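Local coordinates for protein GCN5-related N-acetyltransferase (Brucella melitensis biovar Abortus, PDB 4J3G) that probably transfers an acetyl group from acetyl-CoA to an amino group, possibly on a ribosomal protein, at residues G73-V78 / A89-F94. Sequence-based numbering, arbitrary orientation.
Sequences GFPVLV and ASYGPF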
loop_
_atom_site.group_PDB
_atom_site.type_symbol
_atom_site.label_atom_id
_atom_site.label_comp_id
_atom_site.label_asym_id
_atom_site.label_seq_id
_atom_site.Cartn_x
_atom_site.Cartn_y
_atom_site.Cartn_z
ATOM N N GLY A 73 -17.352 -6.320 4.862
ATOM C CA GLY A 73 -17.149 -7.738 5.027
ATOM C C GLY A 73 -15.851 -8.137 5.694
ATOM O O GLY A 73 -15.398 -9.289 5.566
ATOM N N PHE A 74 -15.256 -7.213 6.423
ATOM C CA PHE A 74 -13.978 -7.452 7.053
ATOM C C PHE A 74 -14.163 -7.628 8.559
ATOM O O PHE A 74 -14.768 -6.772 9.212
ATOM C CB PHE A 74 -13.031 -6.290 6.750
ATOM C CG PHE A 74 -12.756 -6.094 5.278
ATOM C CD1 PHE A 74 -12.393 -7.176 4.474
ATOM C CD2 PHE A 74 -12.887 -4.858 4.701
ATOM C CE1 PHE A 74 -12.140 -7.004 3.097
ATOM C CE2 PHE A 74 -12.627 -4.659 3.351
ATOM C CZ PHE A 74 -12.239 -5.719 2.545
ATOM N N PRO A 75 -13.658 -8.738 9.108
ATOM C CA PRO A 75 -13.806 -9.056 10.536
ATOM C C PRO A 75 -13.059 -8.093 11.445
ATOM O O PRO A 75 -11.980 -7.578 11.070
ATOM C CB PRO A 75 -13.131 -10.410 10.677
ATOM C CG PRO A 75 -12.277 -10.553 9.503
ATOM C CD PRO A 75 -12.889 -9.772 8.398
ATOM N N VAL A 76 -13.673 -7.796 12.573
ATOM C CA VAL A 76 -12.966 -7.210 13.702
ATOM C C VAL A 76 -13.137 -8.121 14.923
ATOM O O VAL A 76 -14.230 -8.307 15.401
ATOM C CB VAL A 76 -13.441 -5.789 14.059
ATOM C CG1 VAL A 76 -12.553 -5.262 15.165
ATOM C CG2 VAL A 76 -13.411 -4.848 12.854
ATOM N N LEU A 77 -12.024 -8.658 15.421
ATOM C CA LEU A 77 -12.015 -9.547 16.559
ATOM C C LEU A 77 -11.530 -8.808 17.809
ATOM O O LEU A 77 -10.583 -7.961 17.746
ATOM C CB LEU A 77 -11.098 -10.740 16.311
ATOM C CG LEU A 77 -11.440 -11.523 15.051
ATOM C CD1 LEU A 77 -10.491 -12.700 14.915
ATOM C CD2 LEU A 77 -12.899 -11.961 15.049
ATOM N N VAL A 78 -12.111 -9.165 18.962
ATOM C CA VAL A 78 -11.579 -8.692 20.228
ATOM C C VAL A 78 -11.178 -9.857 21.126
ATOM O O VAL A 78 -11.749 -10.954 21.040
ATOM C CB VAL A 78 -12.569 -7.773 20.979
ATOM C CG1 VAL A 78 -12.852 -6.523 20.175
ATOM C CG2 VAL A 78 -13.870 -8.488 21.283
ATOM N N ALA A 89 -8.062 -7.215 16.733
ATOM C CA ALA A 89 -7.395 -7.469 15.435
ATOM C C ALA A 89 -8.354 -7.309 14.289
ATOM O O ALA A 89 -9.569 -7.600 14.397
ATOM C CB ALA A 89 -6.780 -8.882 15.377
ATOM N N SER A 90 -7.814 -6.877 13.159
ATOM C CA SER A 90 -8.629 -6.790 11.984
ATOM C C SER A 90 -7.777 -6.903 10.734
ATOM O O SER A 90 -6.554 -6.983 10.789
ATOM C CB SER A 90 -9.424 -5.474 11.995
ATOM O OG SER A 90 -10.459 -5.509 11.017
ATOM N N TYR A 91 -8.455 -6.971 9.598
ATOM C CA TYR A 91 -7.774 -6.820 8.307
ATOM C C TYR A 91 -8.644 -6.057 7.360
ATOM O O TYR A 91 -9.874 -5.970 7.543
ATOM C CB TYR A 91 -7.328 -8.137 7.718
ATOM C CG TYR A 91 -8.384 -9.070 7.282
ATOM C CD1 TYR A 91 -9.125 -8.844 6.099
ATOM C CD2 TYR A 91 -8.611 -10.247 7.972
ATOM C CE1 TYR A 91 -10.105 -9.734 5.702
ATOM C CE2 TYR A 91 -9.570 -11.145 7.548
ATOM C CZ TYR A 91 -10.304 -10.890 6.424
ATOM O OH TYR A 91 -11.289 -11.800 6.042
ATOM N N GLY A 92 -7.979 -5.408 6.394
ATOM C CA GLY A 92 -8.662 -4.629 5.374
ATOM C C GLY A 92 -7.869 -4.651 4.077
ATOM O O GLY A 92 -6.936 -5.425 3.918
ATOM N N PRO A 93 -8.240 -3.815 3.140
ATOM C CA PRO A 93 -7.627 -3.899 1.847
ATOM C C PRO A 93 -6.130 -3.595 1.885
ATOM O O PRO A 93 -5.696 -2.709 2.619
ATOM C CB PRO A 93 -8.358 -2.805 1.044
ATOM C CG PRO A 93 -9.638 -2.602 1.748
ATOM C CD PRO A 93 -9.352 -2.838 3.187
ATOM N N PHE A 94 -5.341 -4.395 1.179
ATOM C CA PHE A 94 -3.892 -4.155 1.095
ATOM C C PHE A 94 -3.605 -2.955 0.186
ATOM O O PHE A 94 -2.897 -2.012 0.578
ATOM C CB PHE A 94 -3.173 -5.405 0.572
ATOM C CG PHE A 94 -1.728 -5.174 0.251
ATOM C CD1 PHE A 94 -0.873 -4.641 1.199
ATOM C CD2 PHE A 94 -1.246 -5.432 -1.010
ATOM C CE1 PHE A 94 0.459 -4.434 0.904
ATOM C CE2 PHE A 94 0.083 -5.203 -1.321
ATOM C CZ PHE A 94 0.923 -4.687 -0.374
#
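Leu77 and Ala89 form an antiparallel hydrogen-bonded pair: Leu77 N donates a hydrogen bond to Ala89 O at 2.9 Å, and Ala89 N donates one to Leu77 O at 2.8 Å. Toward Phe74 and Gly92 the backbones move apart, and a side chain takes over from the backbone. The hydroxyl Ser90 OG donates to Pro75 O over 2.6 Å, arriving 19° out of the carbonyl plane. A chi1 of -166° swings OG away from its own backbone N and across to the neighbouring segment. Arg69 of helix 59-72 also bonds this OG, through NE, tying the helix to the sheet beside it. Val76 CG2 lies against the same hydroxyl. The two segments belong to the hairpin of strands 76-81 and 84-93 in the mixed sheet of the GNAT fold, with helix 59-72 over the Val76 and Ser90 face and helix 119-133 over that of Leu77, Ala89 and Tyr91. Apolar contacts occupy the end where the backbones part. Pro75 CD sits over one face of the Tyr91 ring, a CH-pi contact 3.9 Å from its centroid, while Pro75 CG approaches Tyr91 CE2 to 3.4 Å. Phe74 meets the same tyrosine obliquely: Phe74 CD1 lies 3.6 Å from Tyr91 CE1, with the ring planes 63° apart. Gly92 CA stands over the centre of one Phe74 face, and Pro93 CD packs 3.8 Å from Phe74 CE2.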